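Long-range contacts in Pbp related beta-lactamase (Pyrococcus abyssi, PDB 2QMI), which is probably a serine peptidase of the penicillin-binding protein and beta-lactamase family that assembles into a self-compartmentalizing octamer: residues I90-F95 and R144-W149; E277-E282 and L354-R359; R422-E427 and L437-Y442. All blocks are in the same frame, centred on the assembly; numbering follows the deposited sequence.

Contact 1: residues I90-F95 and R144-W149; sequences IKLRPF and RDMEKW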
loop_
_atom_site.group_PDB
_atom_site.type_symbol
_atom_site.label_atom_id
_atom_site.label_comp_id
_atom_site.label_asym_id
_atom_site.label_seq_id
_atom_site.Cartn_x
_atom_site.Cartn_y
_atom_site.Cartn_z
ATOM N N ILE A 90 39.060 -22.213 -30.573
ATOM C CA ILE A 90 38.735 -20.955 -29.922
ATOM C C ILE A 90 40.049 -20.197 -29.848
ATOM O O ILE A 90 41.119 -20.805 -29.892
ATOM C CB ILE A 90 38.174 -21.170 -28.501
ATOM C CG1 ILE A 90 37.692 -19.832 -27.926
ATOM C CG2 ILE A 90 39.220 -21.797 -27.608
ATOM C CD1 ILE A 90 37.056 -19.940 -26.563
ATOM N N LYS A 91 39.968 -18.876 -29.761
ATOM C CA LYS A 91 41.161 -18.055 -29.691
ATOM C C LYS A 91 41.534 -17.800 -28.223
ATOM O O LYS A 91 40.765 -17.187 -27.477
ATOM C CB LYS A 91 40.909 -16.736 -30.431
ATOM C CG LYS A 91 42.163 -16.094 -30.994
ATOM C CD LYS A 91 41.850 -14.791 -31.736
ATOM C CE LYS A 91 40.946 -15.025 -32.945
ATOM N NZ LYS A 91 40.746 -13.761 -33.724
ATOM N N LEU A 92 42.704 -18.301 -27.816
ATOM C CA LEU A 92 43.214 -18.141 -26.449
ATOM C C LEU A 92 44.728 -17.898 -26.445
ATOM O O LEU A 92 45.506 -18.765 -26.044
ATOM C CB LEU A 92 42.914 -19.386 -25.611
ATOM C CG LEU A 92 41.483 -19.667 -25.141
ATOM C CD1 LEU A 92 41.461 -20.961 -24.354
ATOM C CD2 LEU A 92 40.980 -18.530 -24.265
ATOM N N ARG A 93 45.136 -16.718 -26.895
ATOM C CA ARG A 93 46.548 -16.353 -26.955
ATOM C C ARG A 93 46.628 -14.865 -26.633
ATOM O O ARG A 93 47.184 -14.078 -27.400
ATOM C CB ARG A 93 47.099 -16.630 -28.366
ATOM C CG ARG A 93 48.626 -16.617 -28.478
ATOM C CD ARG A 93 49.113 -16.734 -29.931
ATOM N NE ARG A 93 48.749 -18.000 -30.567
ATOM C CZ ARG A 93 49.316 -19.172 -30.294
ATOM N NH1 ARG A 93 50.286 -19.258 -29.396
ATOM N NH2 ARG A 93 48.905 -20.267 -30.914
ATOM N N PRO A 94 46.078 -14.455 -25.480
ATOM C CA PRO A 94 46.100 -13.040 -25.094
ATOM C C PRO A 94 47.511 -12.465 -24.980
ATOM O O PRO A 94 48.417 -13.121 -24.475
ATOM C CB PRO A 94 45.362 -13.043 -23.760
ATOM C CG PRO A 94 45.775 -14.368 -23.175
ATOM C CD PRO A 94 45.602 -15.292 -24.364
ATOM N N PHE A 95 47.688 -11.238 -25.452
ATOM C CA PHE A 95 48.995 -10.589 -25.395
ATOM C C PHE A 95 50.060 -11.449 -26.070
ATOM O O PHE A 95 51.210 -11.487 -25.637
ATOM C CB PHE A 95 49.382 -10.316 -23.935
ATOM C CG PHE A 95 48.373 -9.488 -23.193
ATOM C CD1 PHE A 95 48.132 -8.163 -23.562
ATOM C CD2 PHE A 95 47.632 -10.041 -22.149
ATOM C CE1 PHE A 95 47.162 -7.397 -22.906
ATOM C CE2 PHE A 95 46.655 -9.286 -21.480
ATOM C CZ PHE A 95 46.418 -7.960 -21.861
ATOM N N ARG A 144 33.184 -17.261 -26.920
ATOM C CA ARG A 144 34.029 -17.075 -28.093
ATOM C C ARG A 144 35.049 -15.932 -28.032
ATOM O O ARG A 144 36.142 -16.051 -28.589
ATOM C CB ARG A 144 33.163 -16.906 -29.350
ATOM C CG ARG A 144 33.998 -16.886 -30.626
ATOM C CD ARG A 144 33.190 -17.101 -31.895
ATOM N NE ARG A 144 32.522 -15.890 -32.376
ATOM C CZ ARG A 144 32.543 -15.497 -33.650
ATOM N NH1 ARG A 144 33.202 -16.215 -34.553
ATOM N NH2 ARG A 144 31.903 -14.397 -34.027
ATOM N N ASP A 145 34.706 -14.833 -27.365
ATOM C CA ASP A 145 35.610 -13.688 -27.289
ATOM C C ASP A 145 36.316 -13.540 -25.941
ATOM O O ASP A 145 36.807 -12.451 -25.624
ATOM C CB ASP A 145 34.841 -12.390 -27.572
ATOM C CG ASP A 145 34.005 -12.462 -28.834
ATOM O OD1 ASP A 145 34.572 -12.759 -29.900
ATOM O OD2 ASP A 145 32.776 -12.217 -28.756
ATOM N N MET A 146 36.384 -14.613 -25.154
ATOM C CA MET A 146 37.011 -14.524 -23.833
ATOM C C MET A 146 38.464 -14.049 -23.861
ATOM O O MET A 146 38.977 -13.530 -22.866
ATOM C CB MET A 146 36.905 -15.867 -23.087
ATOM C CG MET A 146 37.690 -17.011 -23.687
ATOM S SD MET A 146 37.308 -18.574 -22.835
ATOM C CE MET A 146 38.152 -18.318 -21.259
ATOM N N GLU A 147 39.134 -14.211 -24.993
ATOM C CA GLU A 147 40.517 -13.763 -25.076
ATOM C C GLU A 147 40.589 -12.245 -24.887
ATOM O O GLU A 147 41.503 -11.741 -24.242
ATOM C CB GLU A 147 41.134 -14.153 -26.421
ATOM C CG GLU A 147 42.526 -13.591 -26.617
ATOM C CD GLU A 147 43.070 -13.821 -28.014
ATOM O OE1 GLU A 147 43.484 -14.966 -28.323
ATOM O OE2 GLU A 147 43.074 -12.849 -28.800
ATOM N N LYS A 148 39.618 -11.524 -25.447
ATOM C CA LYS A 148 39.571 -10.065 -25.342
ATOM C C LYS A 148 39.283 -9.597 -23.919
ATOM O O LYS A 148 39.358 -8.402 -23.618
ATOM C CB LYS A 148 38.478 -9.486 -26.247
ATOM C CG LYS A 148 38.619 -9.767 -27.721
ATOM C CD LYS A 148 37.620 -8.915 -28.505
ATOM C CE LYS A 148 37.638 -9.231 -29.990
ATOM N NZ LYS A 148 36.990 -10.542 -30.286
ATOM N N TRP A 149 38.945 -10.542 -23.052
ATOM C CA TRP A 149 38.609 -10.249 -21.667
ATOM C C TRP A 149 39.835 -10.271 -20.743
ATOM O O TRP A 149 39.820 -9.668 -19.668
ATOM C CB TRP A 149 37.572 -11.268 -21.197
ATOM C CG TRP A 149 36.844 -10.914 -19.941
ATOM C CD1 TRP A 149 36.826 -11.631 -18.781
ATOM C CD2 TRP A 149 35.952 -9.808 -19.744
ATOM N NE1 TRP A 149 35.973 -11.048 -17.877
ATOM C CE2 TRP A 149 35.424 -9.926 -18.442
ATOM C CE3 TRP A 149 35.544 -8.730 -20.545
ATOM C CZ2 TRP A 149 34.509 -9.004 -17.916
ATOM C CZ3 TRP A 149 34.634 -7.814 -20.022
ATOM C CH2 TRP A 149 34.127 -7.959 -18.720
HETATM O O HOH W 1 38.640 -15.578 -27.510
HETATM O O HOH W 2 37.382 -17.807 -30.589
#
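E147 reaches across to the 90-95 loop and takes one of its backbone N-H groups, OE1 accepting from R93 N at 2.8 Å. That N-H points almost straight at the oxygen (160°) but meets it on the anti side, well out of the carboxylate plane. CG of E147, anti to the backbone N (chi1 174°), lies beside P94 N, and its CB rests close to K91 O. The aliphatic part of K91 crosses the same carboxylate, its CG 3.2 Å from E147 OE1, whereas K91 NZ ends 5.5 Å from E147 OE2, too far for a salt bridge.

M146 supplies the apolar half. Its CG sits between the backbone N and the carbonyl carbon (chi1 67°), from where it packs 3.7 Å from L92 CD2; M146 SD lies 4.0 Å from I90 CD1, the two side chains crossing at about a right angle. L167 of helix 162-176 packs against both L92 and M146. D145 forms a salt bridge with K374 of a second subunit, whose R443 makes a cation-pi contact with W149.

Two waters fill in between the backbones. One links K91 O, R144 O and E147 N; the other joins K91 N to R144 O. Two loops without regular pairing are thus joined by one direct bond, bridging waters and a methionine-centred apolar patch; the K91 ammonium, not in contact, may still favour the charged form of E147.

Contact 2: residues E277-E282 and L354-R359; sequences EIFGGE and LPFIYR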
loop_
_atom_site.group_PDB
_atom_site.type_symbol
_atom_site.label_atom_id
_atom_site.label_comp_id
_atom_site.label_asym_id
_atom_site.label_seq_id
_atom_site.Cartn_x
_atom_site.Cartn_y
_atom_site.Cartn_z
ATOM N N GLU A 277 42.219 -16.088 1.691
ATOM C CA GLU A 277 43.175 -16.344 2.759
ATOM C C GLU A 277 42.462 -16.502 4.096
ATOM O O GLU A 277 41.807 -15.568 4.590
ATOM C CB GLU A 277 44.174 -15.197 2.831
ATOM C CG GLU A 277 45.543 -15.608 3.323
ATOM C CD GLU A 277 46.633 -14.695 2.774
ATOM O OE1 GLU A 277 47.837 -14.976 3.005
ATOM O OE2 GLU A 277 46.272 -13.693 2.105
ATOM N N ILE A 278 42.595 -17.686 4.683
ATOM C CA ILE A 278 41.961 -17.965 5.957
ATOM C C ILE A 278 42.983 -18.340 7.021
ATOM O O ILE A 278 43.039 -17.717 8.078
ATOM C CB ILE A 278 40.929 -19.104 5.822
ATOM C CG1 ILE A 278 39.881 -18.727 4.769
ATOM C CG2 ILE A 278 40.258 -19.358 7.172
ATOM C CD1 ILE A 278 38.853 -19.814 4.483
ATOM N N PHE A 279 43.793 -19.354 6.733
ATOM C CA PHE A 279 44.807 -19.814 7.677
ATOM C C PHE A 279 46.213 -19.298 7.353
ATOM O O PHE A 279 47.094 -19.312 8.211
ATOM C CB PHE A 279 44.811 -21.346 7.720
ATOM C CG PHE A 279 43.523 -21.938 8.230
ATOM C CD1 PHE A 279 43.282 -22.043 9.596
ATOM C CD2 PHE A 279 42.530 -22.342 7.340
ATOM C CE1 PHE A 279 42.072 -22.537 10.070
ATOM C CE2 PHE A 279 41.312 -22.838 7.801
ATOM C CZ PHE A 279 41.080 -22.936 9.171
ATOM N N GLY A 280 46.439 -18.852 6.123
ATOM C CA GLY A 280 47.766 -18.353 5.800
ATOM C C GLY A 280 48.084 -18.162 4.333
ATOM O O GLY A 280 47.596 -17.225 3.701
ATOM N N GLY A 281 48.930 -19.030 3.791
ATOM C CA GLY A 281 49.290 -18.928 2.390
ATOM C C GLY A 281 48.653 -20.025 1.558
ATOM O O GLY A 281 49.348 -20.784 0.880
ATOM N N GLU A 282 47.328 -20.133 1.611
ATOM C CA GLU A 282 46.658 -21.154 0.815
ATOM C C GLU A 282 46.795 -20.820 -0.668
ATOM O O GLU A 282 46.814 -19.653 -1.049
ATOM C CB GLU A 282 45.172 -21.274 1.192
ATOM C CG GLU A 282 44.544 -20.029 1.757
ATOM C CD GLU A 282 44.729 -19.908 3.265
ATOM O OE1 GLU A 282 44.314 -20.833 4.000
ATOM O OE2 GLU A 282 45.279 -18.879 3.710
ATOM N N LEU A 354 39.529 -22.279 15.153
ATOM C CA LEU A 354 38.944 -21.907 13.865
ATOM C C LEU A 354 38.345 -20.507 13.943
ATOM O O LEU A 354 37.297 -20.302 14.549
ATOM C CB LEU A 354 37.866 -22.913 13.459
ATOM C CG LEU A 354 38.322 -24.362 13.255
ATOM C CD1 LEU A 354 37.107 -25.221 12.965
ATOM C CD2 LEU A 354 39.349 -24.445 12.110
ATOM N N PRO A 355 39.003 -19.526 13.310
ATOM C CA PRO A 355 38.551 -18.130 13.305
ATOM C C PRO A 355 37.078 -17.898 12.986
ATOM O O PRO A 355 36.406 -17.152 13.698
ATOM C CB PRO A 355 39.498 -17.455 12.306
ATOM C CG PRO A 355 39.978 -18.592 11.440
ATOM C CD PRO A 355 40.165 -19.706 12.423
ATOM N N PHE A 356 36.568 -18.543 11.941
ATOM C CA PHE A 356 35.172 -18.355 11.577
ATOM C C PHE A 356 34.195 -18.805 12.653
ATOM O O PHE A 356 33.009 -18.473 12.590
ATOM C CB PHE A 356 34.832 -19.048 10.243
ATOM C CG PHE A 356 35.399 -20.445 10.094
ATOM C CD1 PHE A 356 36.567 -20.661 9.372
ATOM C CD2 PHE A 356 34.737 -21.545 10.637
ATOM C CE1 PHE A 356 37.065 -21.952 9.188
ATOM C CE2 PHE A 356 35.229 -22.842 10.458
ATOM C CZ PHE A 356 36.390 -23.044 9.735
ATOM N N ILE A 357 34.679 -19.537 13.650
ATOM C CA ILE A 357 33.794 -20.001 14.714
ATOM C C ILE A 357 33.701 -19.081 15.935
ATOM O O ILE A 357 32.599 -18.785 16.388
ATOM C CB ILE A 357 34.172 -21.429 15.163
ATOM C CG1 ILE A 357 34.063 -22.378 13.966
ATOM C CG2 ILE A 357 33.235 -21.902 16.268
ATOM C CD1 ILE A 357 34.399 -23.813 14.272
ATOM N N TYR A 358 34.829 -18.628 16.484
ATOM C CA TYR A 358 34.749 -17.737 17.643
ATOM C C TYR A 358 34.354 -16.314 17.259
ATOM O O TYR A 358 33.722 -15.595 18.042
ATOM C CB TYR A 358 36.059 -17.714 18.443
ATOM C CG TYR A 358 37.337 -17.479 17.664
ATOM C CD1 TYR A 358 38.009 -18.540 17.059
ATOM C CD2 TYR A 358 37.911 -16.205 17.591
ATOM C CE1 TYR A 358 39.232 -18.347 16.408
ATOM C CE2 TYR A 358 39.130 -15.996 16.939
ATOM C CZ TYR A 358 39.787 -17.075 16.352
ATOM O OH TYR A 358 40.996 -16.893 15.716
ATOM N N ARG A 359 34.719 -15.908 16.047
ATOM C CA ARG A 359 34.380 -14.576 15.567
ATOM C C ARG A 359 32.862 -14.423 15.435
ATOM O O ARG A 359 32.307 -13.381 15.779
ATOM C CB ARG A 359 35.076 -14.319 14.225
ATOM C CG ARG A 359 34.709 -13.007 13.535
ATOM C CD ARG A 359 35.814 -12.579 12.556
ATOM N NE ARG A 359 36.132 -13.610 11.565
ATOM C CZ ARG A 359 35.390 -13.877 10.495
ATOM N NH1 ARG A 359 34.279 -13.185 10.272
ATOM N NH2 ARG A 359 35.759 -14.833 9.644
#
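F279 and I278 meet the start of helix 355-364 through carbon atoms alone; no hydrogen bond joins the two segments. The F279 ring, its CG anti to the carbonyl carbon and beside the backbone N (chi1 -63°), makes most of the touches. L354 CD2 comes to its edge, near the ring plane, 3.7 Å from F279 CZ, and P355 CD lies 4.1 Å from F279 CE1, the proline and phenylalanine crossing at about a right angle. F279 CZ also approaches F356 CE1 at 4.1 Å. I278 works with the same rings: its CG2 lies over one face of F279, toward the rim, and at the edge of F356, and it approaches P355 CG at 4.3 Å.

Polar bonds are confined to each side. E282 turns back on its own loop and accepts from F279 N at OE1 (3.2 Å) and from G280 N at OE2 (2.7 Å), both on the syn side of the carboxylate, holding the backbone from F279 to G280. R422 of a second subunit bonds to I278 O.

The contact joins the loop between strands 272-273 and 283-284 to the helix that leads toward the barrel. Helix 334-345 lies against both, M339 touching F279 and F356 while Y336 stacks on F356, and F294 of strand 293-294 meets F279 edge-to-face.

Contact 3: residues R422-E427 and L437-Y442; sequences RKMYAE and LIFERY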
loop_
_atom_site.group_PDB
_atom_site.type_symbol
_atom_site.label_atom_id
_atom_site.label_comp_id
_atom_site.label_asym_id
_atom_site.label_seq_id
_atom_site.Cartn_x
_atom_site.Cartn_y
_atom_site.Cartn_z
ATOM N N ARG A 422 40.877 8.771 7.220
ATOM C CA ARG A 422 41.674 8.027 8.196
ATOM C C ARG A 422 40.707 7.122 8.959
ATOM O O ARG A 422 39.495 7.364 8.976
ATOM C CB ARG A 422 42.364 8.974 9.189
ATOM C CG ARG A 422 42.964 10.243 8.582
ATOM C CD ARG A 422 44.489 10.241 8.625
ATOM N NE ARG A 422 45.008 11.606 8.603
ATOM C CZ ARG A 422 46.304 11.925 8.579
ATOM N NH1 ARG A 422 47.231 10.970 8.571
ATOM N NH2 ARG A 422 46.675 13.205 8.579
ATOM N N LYS A 423 41.230 6.081 9.596
ATOM C CA LYS A 423 40.363 5.174 10.332
ATOM C C LYS A 423 40.005 5.691 11.726
ATOM O O LYS A 423 40.877 6.066 12.519
ATOM C CB LYS A 423 41.000 3.779 10.424
ATOM C CG LYS A 423 42.414 3.758 10.963
ATOM C CD LYS A 423 42.883 2.325 11.219
ATOM C CE LYS A 423 42.936 1.473 9.963
ATOM N NZ LYS A 423 43.418 0.090 10.290
ATOM N N MET A 424 38.700 5.726 11.995
ATOM C CA MET A 424 38.138 6.174 13.266
ATOM C C MET A 424 37.636 4.903 13.971
ATOM O O MET A 424 36.963 4.076 13.354
ATOM C CB MET A 424 36.989 7.149 12.994
ATOM C CG MET A 424 36.469 7.868 14.217
ATOM S SD MET A 424 35.341 9.226 13.779
ATOM C CE MET A 424 33.758 8.295 13.588
ATOM N N TYR A 425 37.945 4.746 15.255
ATOM C CA TYR A 425 37.560 3.528 15.959
ATOM C C TYR A 425 36.365 3.547 16.899
ATOM O O TYR A 425 35.973 4.586 17.438
ATOM C CB TYR A 425 38.751 2.992 16.751
ATOM C CG TYR A 425 40.026 2.847 15.958
ATOM C CD1 TYR A 425 40.721 3.976 15.499
ATOM C CD2 TYR A 425 40.563 1.587 15.696
ATOM C CE1 TYR A 425 41.923 3.847 14.804
ATOM C CE2 TYR A 425 41.764 1.445 15.001
ATOM C CZ TYR A 425 42.440 2.577 14.561
ATOM O OH TYR A 425 43.651 2.434 13.903
ATOM N N ALA A 426 35.812 2.354 17.097
ATOM C CA ALA A 426 34.692 2.128 18.004
ATOM C C ALA A 426 35.145 0.971 18.901
ATOM O O ALA A 426 35.977 0.158 18.493
ATOM C CB ALA A 426 33.439 1.739 17.223
ATOM N N GLU A 427 34.620 0.908 20.121
ATOM C CA GLU A 427 34.987 -0.162 21.050
ATOM C C GLU A 427 33.771 -0.730 21.763
ATOM O O GLU A 427 32.936 0.015 22.270
ATOM C CB GLU A 427 35.990 0.331 22.097
ATOM C CG GLU A 427 37.377 0.637 21.560
ATOM C CD GLU A 427 37.582 2.112 21.256
ATOM O OE1 GLU A 427 37.449 2.944 22.183
ATOM O OE2 GLU A 427 37.888 2.441 20.089
ATOM N N LEU A 437 29.327 0.557 24.347
ATOM C CA LEU A 437 29.880 0.962 23.061
ATOM C C LEU A 437 30.437 2.381 23.177
ATOM O O LEU A 437 29.737 3.302 23.582
ATOM C CB LEU A 437 28.803 0.912 21.966
ATOM C CG LEU A 437 29.176 1.548 20.620
ATOM C CD1 LEU A 437 30.466 0.953 20.091
ATOM C CD2 LEU A 437 28.058 1.341 19.633
ATOM N N ILE A 438 31.709 2.543 22.844
ATOM C CA ILE A 438 32.347 3.852 22.890
ATOM C C ILE A 438 32.691 4.193 21.450
ATOM O O ILE A 438 33.579 3.578 20.864
ATOM C CB ILE A 438 33.667 3.841 23.694
ATOM C CG1 ILE A 438 33.441 3.294 25.108
ATOM C CG2 ILE A 438 34.252 5.250 23.724
ATOM C CD1 ILE A 438 32.490 4.108 25.965
ATOM N N PHE A 439 31.989 5.164 20.878
ATOM C CA PHE A 439 32.239 5.553 19.496
ATOM C C PHE A 439 32.429 7.068 19.370
ATOM O O PHE A 439 31.486 7.848 19.514
ATOM C CB PHE A 439 31.089 5.072 18.609
ATOM C CG PHE A 439 31.278 5.380 17.158
ATOM C CD1 PHE A 439 32.436 4.985 16.497
ATOM C CD2 PHE A 439 30.299 6.072 16.450
ATOM C CE1 PHE A 439 32.621 5.274 15.148
ATOM C CE2 PHE A 439 30.471 6.370 15.099
ATOM C CZ PHE A 439 31.635 5.970 14.447
ATOM N N GLU A 440 33.665 7.460 19.082
ATOM C CA GLU A 440 34.048 8.861 18.969
ATOM C C GLU A 440 33.674 9.606 20.251
ATOM O O GLU A 440 34.262 9.354 21.305
ATOM C CB GLU A 440 33.399 9.532 17.752
ATOM C CG GLU A 440 33.935 10.952 17.523
ATOM C CD GLU A 440 32.831 11.983 17.320
ATOM O OE1 GLU A 440 31.753 11.834 17.940
ATOM O OE2 GLU A 440 33.047 12.945 16.552
ATOM N N ARG A 441 32.688 10.496 20.178
ATOM C CA ARG A 441 32.282 11.269 21.352
ATOM C C ARG A 441 31.267 10.594 22.266
ATOM O O ARG A 441 31.175 10.929 23.439
ATOM C CB ARG A 441 31.689 12.618 20.924
ATOM C CG ARG A 441 30.223 12.533 20.477
ATOM C CD ARG A 441 29.764 13.812 19.777
ATOM N NE ARG A 441 30.646 14.139 18.661
ATOM C CZ ARG A 441 30.632 15.287 17.992
ATOM N NH1 ARG A 441 29.767 16.243 18.313
ATOM N NH2 ARG A 441 31.513 15.485 17.017
ATOM N N TYR A 442 30.509 9.643 21.741
ATOM C CA TYR A 442 29.455 9.012 22.527
ATOM C C TYR A 442 29.774 7.747 23.322
ATOM O O TYR A 442 30.780 7.078 23.105
ATOM C CB TYR A 442 28.275 8.689 21.610
ATOM C CG TYR A 442 27.822 9.822 20.710
ATOM C CD1 TYR A 442 27.018 10.850 21.196
ATOM C CD2 TYR A 442 28.162 9.836 19.355
ATOM C CE1 TYR A 442 26.555 11.858 20.361
ATOM C CE2 TYR A 442 27.701 10.850 18.504
ATOM C CZ TYR A 442 26.898 11.853 19.017
ATOM O OH TYR A 442 26.425 12.842 18.188
#
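The F439 ring is approached obliquely by A426 CB, M424 CE and Y425 O, all from strand 422-431. F439 CG stands anti to the backbone N (chi1 -178°), beside the carbonyl carbon. In the ring, F439 CD1 lies 3.5 Å from A426 CB and F439 CZ 3.3 Å from M424 CE, the methionine crossing the phenylalanine at about a right angle. Beyond the strand end, the Y442 ring carries R441 CG over the centre of one face, and the R441 guanidinium has E440 CD at its edge, in plane. The grip is side-on, R441 NE to E440 OE1 at 2.7 Å and R441 NH2 to E440 OE2 at 3.0 Å; R441 N also bonds to OE1.

Between the backbones, E427 and I438 form an antiparallel hydrogen-bonded pair, E427 N to I438 O at 3.0 Å and I438 N to E427 O at 2.9 Å. From F439 to Y442 the chain makes a type II' turn into strand 442-446.

L390 of strand 387-392 and I401 of strand 400-408 also touch F439, consistent with a place in the barrel interior. This hairpin of the closed barrel thus combines backbone bonding and apolar packing, while E440 and R441 pair with each other in the turn, where R441 also touches Y160 of a second subunit.

In the fold
Three ways of joining segments appear in one chain. Contact 1 ties two loops of the beta-lactamase-type region, its centre about 28 Å from the chain's centre, with a carboxylate, waters and a small apolar patch. Contact 2, at about 14 Å between the same kinds of centre, is purely apolar between its segments and joins that region to the octamerisation region. Contact 3, a hairpin about 35 Å out by the same measure, relies on strand pairing in the barrel. All are partly buried, but only contact 1 has exposed residues among those that touch. None shares a secondary-structure element with another, yet each touches a second subunit, so all three border the octamer's interfaces.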